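Side-chain contacts in protein with a SET domain within carboxy region (Cryptosporidium parvum, PDB 4LDG), which probably acts as a histone H4K20 methyltransferase through the SET domain in its C-terminal part: residues 195-200 with 239-244; 24-29 with 135-140; 114-119 with 125-130. All coordinates share one frame; numbering follows the deposited sequence. Where two conformers were deposited one is given.

Interaction 1. Residues 195-200 with 239-244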
loop_
_atom_site.group_PDB
_atom_site.type_symbol
_atom_site.label_atom_id
_atom_site.label_comp_id
_atom_site.label_asym_id
_atom_site.label_seq_id
_atom_site.Cartn_x
_atom_site.Cartn_y
_atom_site.Cartn_z
ATOM N N TYR A 195 -9.247 10.176 3.319
ATOM C CA TYR A 195 -9.096 9.318 4.469
ATOM C C TYR A 195 -8.695 10.154 5.686
ATOM O O TYR A 195 -7.526 10.567 5.829
ATOM C CB TYR A 195 -8.065 8.235 4.169
ATOM C CG TYR A 195 -8.086 7.134 5.164
ATOM C CD1 TYR A 195 -8.641 5.920 4.848
ATOM C CD2 TYR A 195 -7.608 7.315 6.446
ATOM C CE1 TYR A 195 -8.693 4.905 5.780
ATOM C CE2 TYR A 195 -7.652 6.304 7.378
ATOM C CZ TYR A 195 -8.210 5.107 7.052
ATOM O OH TYR A 195 -8.270 4.073 7.964
ATOM N N TYR A 196 -9.674 10.384 6.553
ATOM C CA TYR A 196 -9.459 11.003 7.880
ATOM C C TYR A 196 -8.980 9.947 8.866
ATOM O O TYR A 196 -9.575 8.874 8.935
ATOM C CB TYR A 196 -10.753 11.624 8.449
ATOM C CG TYR A 196 -11.292 12.823 7.662
ATOM C CD1 TYR A 196 -10.773 14.110 7.852
ATOM C CD2 TYR A 196 -12.295 12.674 6.720
ATOM C CE1 TYR A 196 -11.241 15.200 7.129
ATOM C CE2 TYR A 196 -12.781 13.773 6.009
ATOM C CZ TYR A 196 -12.247 15.035 6.219
ATOM O OH TYR A 196 -12.724 16.133 5.514
ATOM N N PHE A 197 -7.946 10.294 9.638
ATOM C CA PHE A 197 -7.384 9.467 10.706
ATOM C C PHE A 197 -6.690 10.321 11.771
ATOM O O PHE A 197 -6.393 11.514 11.567
ATOM C CB PHE A 197 -6.366 8.428 10.171
ATOM C CG PHE A 197 -5.144 9.030 9.514
ATOM C CD1 PHE A 197 -3.916 9.049 10.169
ATOM C CD2 PHE A 197 -5.214 9.552 8.234
ATOM C CE1 PHE A 197 -2.796 9.580 9.562
ATOM C CE2 PHE A 197 -4.110 10.116 7.625
ATOM C CZ PHE A 197 -2.890 10.121 8.290
ATOM N N LYS A 198 -6.452 9.696 12.916
ATOM C CA LYS A 198 -5.698 10.297 14.007
ATOM C C LYS A 198 -4.382 9.531 14.179
ATOM O O LYS A 198 -4.380 8.297 14.243
ATOM C CB LYS A 198 -6.518 10.229 15.293
ATOM C CG LYS A 198 -5.952 11.055 16.447
ATOM C CD LYS A 198 -6.766 10.849 17.733
ATOM C CE LYS A 198 -6.921 12.135 18.549
ATOM N NZ LYS A 198 -7.946 13.071 17.978
ATOM N N ALA A 199 -3.268 10.259 14.230
ATOM C CA ALA A 199 -1.957 9.675 14.579
ATOM C C ALA A 199 -1.117 10.680 15.369
ATOM O O ALA A 199 -1.141 11.874 15.065
ATOM C CB ALA A 199 -1.197 9.265 13.319
ATOM N N ASN A 200 -0.346 10.194 16.346
ATOM C CA ASN A 200 0.561 11.060 17.111
ATOM C C ASN A 200 -0.237 12.175 17.790
ATOM O O ASN A 200 0.216 13.313 17.854
ATOM C CB ASN A 200 1.646 11.661 16.187
ATOM C CG ASN A 200 3.013 11.795 16.869
ATOM O OD1 ASN A 200 3.530 10.832 17.439
ATOM N ND2 ASN A 200 3.617 12.978 16.777
ATOM N N ASN A 239 8.615 13.545 10.506
ATOM C CA ASN A 239 7.567 14.426 11.039
ATOM C C ASN A 239 6.191 14.319 10.385
ATOM O O ASN A 239 5.276 15.065 10.721
ATOM C CB ASN A 239 8.048 15.874 11.033
ATOM C CG ASN A 239 8.824 16.211 12.281
ATOM O OD1 ASN A 239 9.944 15.743 12.469
ATOM N ND2 ASN A 239 8.214 16.991 13.165
ATOM N N THR A 240 6.065 13.353 9.486
ATOM C CA THR A 240 4.943 13.211 8.560
ATOM C C THR A 240 4.358 11.796 8.701
ATOM O O THR A 240 5.086 10.790 8.600
ATOM C CB THR A 240 5.478 13.393 7.140
ATOM O OG1 THR A 240 5.846 14.759 6.975
ATOM C CG2 THR A 240 4.455 13.017 6.070
ATOM N N PRO A 241 3.057 11.696 8.982
ATOM C CA PRO A 241 2.487 10.362 9.059
ATOM C C PRO A 241 2.437 9.773 7.679
ATOM O O PRO A 241 2.098 10.479 6.746
ATOM C CB PRO A 241 1.070 10.614 9.558
ATOM C CG PRO A 241 0.738 11.978 9.052
ATOM C CD PRO A 241 2.033 12.747 9.128
ATOM N N ARG A 242 2.798 8.497 7.569
ATOM C CA ARG A 242 2.679 7.713 6.350
ATOM C C ARG A 242 1.746 6.560 6.643
ATOM O O ARG A 242 2.048 5.690 7.513
ATOM C CB ARG A 242 4.037 7.159 5.922
ATOM C CG ARG A 242 5.141 8.216 5.906
ATOM C CD ARG A 242 4.907 9.266 4.836
ATOM N NE ARG A 242 5.042 8.641 3.522
ATOM C CZ ARG A 242 6.160 8.598 2.805
ATOM N NH1 ARG A 242 7.294 9.159 3.249
ATOM N NH2 ARG A 242 6.159 7.973 1.642
ATOM N N LEU A 243 0.634 6.528 5.899
ATOM C CA LEU A 243 -0.437 5.575 6.151
ATOM C C LEU A 243 -0.330 4.457 5.123
ATOM O O LEU A 243 -0.203 4.724 3.905
ATOM C CB LEU A 243 -1.792 6.294 6.042
ATOM C CG LEU A 243 -3.127 5.529 6.171
ATOM C CD1 LEU A 243 -3.328 5.004 7.590
ATOM C CD2 LEU A 243 -4.280 6.439 5.776
ATOM N N PHE A 244 -0.401 3.213 5.607
ATOM C CA PHE A 244 -0.225 2.053 4.747
ATOM C C PHE A 244 -1.042 0.864 5.188
ATOM O O PHE A 244 -1.490 0.764 6.366
ATOM C CB PHE A 244 1.273 1.640 4.615
ATOM C CG PHE A 244 1.933 1.199 5.915
ATOM C CD1 PHE A 244 2.133 -0.137 6.201
ATOM C CD2 PHE A 244 2.361 2.128 6.838
ATOM C CE1 PHE A 244 2.735 -0.531 7.393
ATOM C CE2 PHE A 244 2.954 1.747 8.030
ATOM C CZ PHE A 244 3.147 0.422 8.310
#
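Both Leu243 and Tyr195 carry CG on the far side from their backbone nitrogens (chi1 176° and -166°), which sends the leucine branch CD2 over one face of the tyrosine ring. CD2 of Leu243 comes 3.5 Å from CD2 of Tyr195 and 3.9 Å from the ring centroid, close enough to the ring normal to count as a CH-pi contact, though displaced toward the rim. The two side chains meet at about a right angle. The same methyl also faces the ring of Phe197, where Leu243 CD2 lies 4.1 Å from Phe197 CD2. One leucine methyl is therefore shared by two aromatic faces. Pro241 takes a different side of Phe197: its CB approaches CE1 of that ring at 4.0 Å, at the edge and near the ring plane.

No hydrogen bond joins the segments, and their axes, 9.2 Å apart at 123°, are too distant for strand pairing. The contact instead packs one antiparallel sheet of the SET domain on another. Strand 202-207 flanks strand 194-199 and adds Ile206 against Phe197 and Leu243, while strand 230-237 supplies Met236 to Pro241 and Val234 to Leu243.

Interaction 2. Residues 24-29 with 135-140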
loop_
_atom_site.group_PDB
_atom_site.type_symbol
_atom_site.label_atom_id
_atom_site.label_comp_id
_atom_site.label_asym_id
_atom_site.label_seq_id
_atom_site.Cartn_x
_atom_site.Cartn_y
_atom_site.Cartn_z
ATOM N N ILE A 24 0.756 -3.926 -14.395
ATOM C CA ILE A 24 1.064 -5.099 -15.232
ATOM C C ILE A 24 2.573 -5.199 -15.487
ATOM O O ILE A 24 3.164 -6.275 -15.399
ATOM C CB ILE A 24 0.263 -5.079 -16.560
ATOM C CG1 ILE A 24 -1.195 -5.453 -16.282
ATOM C CG2 ILE A 24 0.827 -6.068 -17.557
ATOM C CD1 ILE A 24 -2.173 -5.134 -17.388
ATOM N N GLN A 25 3.182 -4.060 -15.790
ATOM C CA GLN A 25 4.618 -3.989 -16.041
ATOM C C GLN A 25 5.412 -4.374 -14.782
ATOM O O GLN A 25 6.420 -5.096 -14.873
ATOM C CB GLN A 25 5.001 -2.586 -16.525
ATOM C CG GLN A 25 6.269 -2.558 -17.343
ATOM C CD GLN A 25 6.189 -3.483 -18.543
ATOM O OE1 GLN A 25 5.196 -3.490 -19.275
ATOM N NE2 GLN A 25 7.227 -4.287 -18.740
ATOM N N ASP A 26 4.958 -3.901 -13.619
ATOM C CA ASP A 26 5.559 -4.282 -12.335
ATOM C C ASP A 26 5.515 -5.789 -12.186
ATOM O O ASP A 26 6.523 -6.424 -11.855
ATOM C CB ASP A 26 4.817 -3.652 -11.145
ATOM C CG ASP A 26 5.526 -3.896 -9.812
ATOM O OD1 ASP A 26 6.759 -3.673 -9.756
ATOM O OD2 ASP A 26 4.853 -4.295 -8.822
ATOM N N LEU A 27 4.341 -6.356 -12.451
ATOM C CA LEU A 27 4.166 -7.804 -12.378
ATOM C C LEU A 27 5.181 -8.486 -13.304
ATOM O O LEU A 27 5.917 -9.360 -12.857
ATOM C CB LEU A 27 2.748 -8.219 -12.768
ATOM C CG LEU A 27 2.117 -9.527 -12.257
ATOM C CD1 LEU A 27 1.354 -10.196 -13.376
ATOM C CD2 LEU A 27 3.096 -10.527 -11.686
ATOM N N TYR A 28 5.250 -8.059 -14.567
ATOM C CA TYR A 28 6.199 -8.652 -15.521
ATOM C C TYR A 28 7.639 -8.652 -15.018
ATOM O O TYR A 28 8.375 -9.606 -15.264
ATOM C CB TYR A 28 6.188 -7.922 -16.875
ATOM C CG TYR A 28 4.986 -8.141 -17.764
ATOM C CD1 TYR A 28 3.976 -9.053 -17.437
ATOM C CD2 TYR A 28 4.874 -7.448 -18.973
ATOM C CE1 TYR A 28 2.881 -9.239 -18.277
ATOM C CE2 TYR A 28 3.786 -7.631 -19.813
ATOM C CZ TYR A 28 2.796 -8.528 -19.460
ATOM O OH TYR A 28 1.723 -8.719 -20.297
ATOM N N SER A 29 8.038 -7.582 -14.338
ATOM C CA SER A 29 9.402 -7.456 -13.830
ATOM C C SER A 29 9.719 -8.415 -12.685
ATOM O O SER A 29 10.878 -8.700 -12.424
ATOM C CB SER A 29 9.670 -6.019 -13.388
ATOM O OG SER A 29 10.045 -5.230 -14.503
ATOM N N GLU A 135 9.937 2.435 -1.775
ATOM C CA GLU A 135 8.845 2.131 -2.709
ATOM C C GLU A 135 8.689 0.647 -2.978
ATOM O O GLU A 135 8.485 0.244 -4.108
ATOM C CB GLU A 135 9.012 2.880 -4.037
ATOM C CG GLU A 135 9.124 4.391 -3.920
ATOM C CD GLU A 135 7.791 5.104 -3.737
ATOM O OE1 GLU A 135 6.721 4.441 -3.679
ATOM O OE2 GLU A 135 7.805 6.355 -3.648
ATOM N N ILE A 136 8.776 -0.160 -1.940
ATOM C CA ILE A 136 8.508 -1.578 -2.057
ATOM C C ILE A 136 7.017 -1.768 -1.789
ATOM O O ILE A 136 6.489 -1.159 -0.862
ATOM C CB ILE A 136 9.252 -2.412 -0.996
ATOM C CG1 ILE A 136 10.715 -2.018 -0.875
ATOM C CG2 ILE A 136 9.121 -3.905 -1.298
ATOM C CD1 ILE A 136 11.552 -2.450 -2.033
ATOM N N HIS A 137 6.347 -2.602 -2.581
ATOM C CA HIS A 137 4.925 -2.926 -2.333
ATOM C C HIS A 137 4.600 -4.339 -2.746
ATOM O O HIS A 137 5.361 -4.985 -3.466
ATOM C CB HIS A 137 3.971 -1.944 -3.028
ATOM C CG HIS A 137 4.399 -1.566 -4.402
ATOM N ND1 HIS A 137 4.922 -0.324 -4.704
ATOM C CD2 HIS A 137 4.429 -2.280 -5.552
ATOM C CE1 HIS A 137 5.252 -0.286 -5.982
ATOM N NE2 HIS A 137 4.961 -1.458 -6.520
ATOM N N SER A 138 3.471 -4.838 -2.267
ATOM C CA SER A 138 2.978 -6.128 -2.733
ATOM C C SER A 138 2.617 -5.948 -4.188
ATOM O O SER A 138 2.400 -4.825 -4.649
ATOM C CB SER A 138 1.763 -6.581 -1.917
ATOM O OG SER A 138 2.178 -7.015 -0.620
ATOM N N CYS A 139 2.589 -7.051 -4.919
ATOM C CA CYS A 139 2.203 -7.046 -6.333
ATOM C C CYS A 139 0.665 -7.055 -6.370
ATOM O O CYS A 139 0.018 -7.971 -5.840
ATOM C CB CYS A 139 2.813 -8.269 -7.012
ATOM S SG CYS A 139 2.284 -8.589 -8.705
ATOM N N THR A 140 0.090 -5.978 -6.886
ATOM C CA THR A 140 -1.354 -5.892 -7.094
ATOM C C THR A 140 -1.717 -5.608 -8.555
ATOM O O THR A 140 -0.867 -5.208 -9.347
ATOM C CB THR A 140 -1.971 -4.757 -6.272
ATOM O OG1 THR A 140 -1.495 -3.511 -6.767
ATOM C CG2 THR A 140 -1.640 -4.896 -4.802
#
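The imidazole of His137 meets the carboxylate of Asp26 at its edge, with OD2 close to the ring plane, while the carboxylate itself is turned 65° from that plane. Asp26 OD2 stands 3.7 Å from His137 NE2 and 3.9 Å from His137 CD2, so the approach straddles the NE2-CD2 side of the ring. The separation is too long for a hydrogen bond. Asp26 was also modelled in two conformers, which makes the fine geometry of this pair doubtful. A stronger partner for the same oxygen lies one turn further along the helix, where Lys30 forms a salt bridge to OD2. His137 has CG placed between its backbone nitrogen and carbonyl carbon (chi1 41°), and from there the ring reaches toward the helix.

In the fold, helix 15-36 lies against the connection that leaves helix 121-134 through a Schellman motif, in which Glu135 takes positive phi, and enters strand 140-143. Cys139 is held on the connection by a backbone hydrogen bond with Gly155, and Ser138 pairs through its backbone with Val164.

The second half of the contact is apolar. SG of Cys139 rests against the isobutyl group of Leu27, 3.6 Å from Leu27 CD2 and 3.7 Å from Leu27 CG. Here the two backbones come nearest, with CA of Leu27 and CA of Cys139 6.4 Å apart. Phe34 also touches Leu27 from within helix 15-36, and Ser156 touches Cys139.

Interaction 3. Residues 114-119 with 125-130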
loop_
_atom_site.group_PDB
_atom_site.type_symbol
_atom_site.label_atom_id
_atom_site.label_comp_id
_atom_site.label_asym_id
_atom_site.label_seq_id
_atom_site.Cartn_x
_atom_site.Cartn_y
_atom_site.Cartn_z
ATOM N N LEU A 114 11.103 -12.911 2.515
ATOM C CA LEU A 114 10.867 -13.747 3.699
ATOM C C LEU A 114 9.571 -13.352 4.400
ATOM O O LEU A 114 9.209 -12.201 4.389
ATOM C CB LEU A 114 12.005 -13.602 4.705
ATOM C CG LEU A 114 13.390 -14.142 4.348
ATOM C CD1 LEU A 114 14.407 -13.742 5.416
ATOM C CD2 LEU A 114 13.346 -15.658 4.187
ATOM N N PRO A 115 8.882 -14.310 5.040
ATOM C CA PRO A 115 7.766 -13.947 5.915
ATOM C C PRO A 115 8.247 -13.005 6.988
ATOM O O PRO A 115 9.399 -13.094 7.391
ATOM C CB PRO A 115 7.374 -15.279 6.563
ATOM C CG PRO A 115 7.879 -16.332 5.644
ATOM C CD PRO A 115 9.132 -15.765 5.041
ATOM N N ILE A 116 7.378 -12.110 7.449
ATOM C CA ILE A 116 7.695 -11.251 8.554
ATOM C C ILE A 116 6.679 -11.273 9.701
ATOM O O ILE A 116 6.822 -10.524 10.666
ATOM C CB ILE A 116 7.924 -9.799 8.071
ATOM C CG1 ILE A 116 6.623 -9.136 7.642
ATOM C CG2 ILE A 116 8.957 -9.764 6.944
ATOM C CD1 ILE A 116 6.827 -7.681 7.290
ATOM N N TYR A 117 5.670 -12.134 9.632
ATOM C CA TYR A 117 4.694 -12.197 10.717
ATOM C C TYR A 117 5.351 -12.785 11.967
ATOM O O TYR A 117 4.836 -12.633 13.063
ATOM C CB TYR A 117 3.437 -13.010 10.329
ATOM C CG TYR A 117 3.688 -14.436 9.880
ATOM C CD1 TYR A 117 3.822 -14.737 8.523
ATOM C CD2 TYR A 117 3.778 -15.485 10.801
ATOM C CE1 TYR A 117 4.049 -16.038 8.083
ATOM C CE2 TYR A 117 3.994 -16.799 10.377
ATOM C CZ TYR A 117 4.131 -17.067 9.007
ATOM O OH TYR A 117 4.363 -18.355 8.543
ATOM N N ASN A 118 6.495 -13.444 11.792
ATOM C CA ASN A 118 7.256 -13.983 12.912
ATOM C C ASN A 118 8.267 -12.997 13.520
ATOM O O ASN A 118 8.918 -13.308 14.507
ATOM C CB ASN A 118 7.964 -15.271 12.473
ATOM C CG ASN A 118 8.804 -15.084 11.214
ATOM O OD1 ASN A 118 8.357 -14.496 10.233
ATOM N ND2 ASN A 118 10.014 -15.565 11.242
ATOM N N TYR A 119 8.383 -11.807 12.943
ATOM C CA TYR A 119 9.343 -10.810 13.412
ATOM C C TYR A 119 8.744 -10.031 14.554
ATOM O O TYR A 119 7.530 -9.817 14.588
ATOM C CB TYR A 119 9.660 -9.783 12.318
ATOM C CG TYR A 119 10.535 -10.231 11.188
ATOM C CD1 TYR A 119 10.822 -11.570 10.973
ATOM C CD2 TYR A 119 11.078 -9.302 10.322
ATOM C CE1 TYR A 119 11.628 -11.960 9.918
ATOM C CE2 TYR A 119 11.892 -9.683 9.271
ATOM C CZ TYR A 119 12.147 -11.010 9.052
ATOM O OH TYR A 119 12.947 -11.417 8.002
ATOM N N LYS A 125 8.522 -2.879 12.149
ATOM C CA LYS A 125 8.652 -1.452 11.921
ATOM C C LYS A 125 9.850 -1.138 11.011
ATOM O O LYS A 125 9.748 -0.325 10.101
ATOM C CB LYS A 125 8.813 -0.704 13.245
ATOM C CG LYS A 125 8.927 0.816 13.089
ATOM C CD LYS A 125 9.267 1.544 14.383
ATOM C CE LYS A 125 9.120 3.050 14.181
ATOM N NZ LYS A 125 9.611 3.895 15.323
ATOM N N ILE A 126 10.978 -1.785 11.248
ATOM C CA ILE A 126 12.144 -1.566 10.409
ATOM C C ILE A 126 11.817 -1.902 8.960
ATOM O O ILE A 126 12.086 -1.116 8.056
ATOM C CB ILE A 126 13.366 -2.342 10.954
ATOM C CG1 ILE A 126 13.880 -1.610 12.210
ATOM C CG2 ILE A 126 14.459 -2.493 9.901
ATOM C CD1 ILE A 126 14.648 -2.474 13.179
ATOM N N ILE A 127 11.198 -3.041 8.739
ATOM C CA ILE A 127 10.817 -3.453 7.387
ATOM C C ILE A 127 9.780 -2.519 6.735
ATOM O O ILE A 127 9.922 -2.146 5.568
ATOM C CB ILE A 127 10.289 -4.911 7.389
ATOM C CG1 ILE A 127 11.384 -5.867 7.900
ATOM C CG2 ILE A 127 9.816 -5.339 5.995
ATOM C CD1 ILE A 127 12.626 -5.906 7.021
ATOM N N TYR A 128 8.759 -2.124 7.473
ATOM C CA TYR A 128 7.746 -1.220 6.945
ATOM C C TYR A 128 8.326 0.126 6.527
ATOM O O TYR A 128 8.091 0.618 5.421
ATOM C CB TYR A 128 6.648 -1.021 8.013
ATOM C CG TYR A 128 5.817 -2.271 8.295
ATOM C CD1 TYR A 128 5.615 -3.240 7.332
ATOM C CD2 TYR A 128 5.221 -2.456 9.524
ATOM C CE1 TYR A 128 4.846 -4.339 7.585
ATOM C CE2 TYR A 128 4.461 -3.577 9.797
ATOM C CZ TYR A 128 4.255 -4.507 8.810
ATOM O OH TYR A 128 3.489 -5.648 9.080
ATOM N N LYS A 129 9.106 0.702 7.421
ATOM C CA LYS A 129 9.822 1.934 7.146
ATOM C C LYS A 129 10.660 1.797 5.883
ATOM O O LYS A 129 10.626 2.664 5.005
ATOM C CB LYS A 129 10.699 2.301 8.343
ATOM C CG LYS A 129 11.457 3.605 8.176
ATOM C CD LYS A 129 11.981 4.159 9.497
ATOM C CE LYS A 129 12.918 5.308 9.203
ATOM N NZ LYS A 129 13.259 6.170 10.384
ATOM N N TYR A 130 11.389 0.694 5.763
ATOM C CA TYR A 130 12.182 0.486 4.562
ATOM C C TYR A 130 11.311 0.411 3.307
ATOM O O TYR A 130 11.662 0.980 2.286
ATOM C CB TYR A 130 13.052 -0.770 4.689
ATOM C CG TYR A 130 14.049 -0.941 3.558
ATOM C CD1 TYR A 130 15.344 -0.402 3.644
ATOM C CD2 TYR A 130 13.707 -1.636 2.416
ATOM C CE1 TYR A 130 16.260 -0.568 2.634
ATOM C CE2 TYR A 130 14.608 -1.795 1.378
ATOM C CZ TYR A 130 15.883 -1.252 1.490
ATOM O OH TYR A 130 16.769 -1.414 0.450
#
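Ile116 pushes its terminal methyl CD1 into the angle between two side chains of helix 121-134, Ile127 and Tyr128. CD1 of Ile116 is 4.0 Å from CG2 of Ile127 and 3.9 Å from CE1 of Tyr128, and it reaches the tyrosine ring obliquely. Although CG1 of Ile116 sits between the backbone nitrogen and carbonyl carbon (chi1 71°), the chain beyond it is extended (chi2 175°), and this carries CD1 to the helix from a backbone that stays well back: the CA atoms of Ile116 and Ile127 are 8.5 Å apart.

Tyr119 approaches the other branch of Ile127. Its CE2 lies 4.1 Å from Ile127 CG1, which stands at the ring edge near the plane, and the two side chains cross at about a right angle. A type I beta turn from Ile116 to Tyr119, closed by a bond of 3.0 Å from Tyr119 N to Ile116 O, brings both residues to the same helix face. Within that turn one face of the Tyr119 ring covers CA of Ile116.

Thr104 of helix 98-104 touches Ile116 and Ile127 as well, so the small apolar cluster joins the turn to two helices.

Across the segments every close approach is carbon to carbon, with no hydrogen bond. The phenol groups are satisfied elsewhere, Tyr119 OH by Thr104 OG1 and Tyr128 OH by the carbonyl of Asp161, which implies that hydrophobic burial accounts for the direct contact while the hydroxyls tie its rings to neighbouring parts of the chain.

Interactions 1 and 3 touch directly: CE1 of Phe244 packs 3.7 Å from CG of Tyr128, with the ring planes about 55° apart. Strand 240-247 thus meets helix 121-134 there, although the centres of the two contacts are 19 Å apart. Interaction 2 uses the connection that follows this helix; it reaches about 4 Å from interaction 3 at the nearest atoms without touching it. Its centre is 24 Å from that of interaction 1, on the opposite side of the chain's centre. In sequence, interaction 3 is nested within the loop closed by interaction 2, and interaction 1, which lies within the SET domain, follows both.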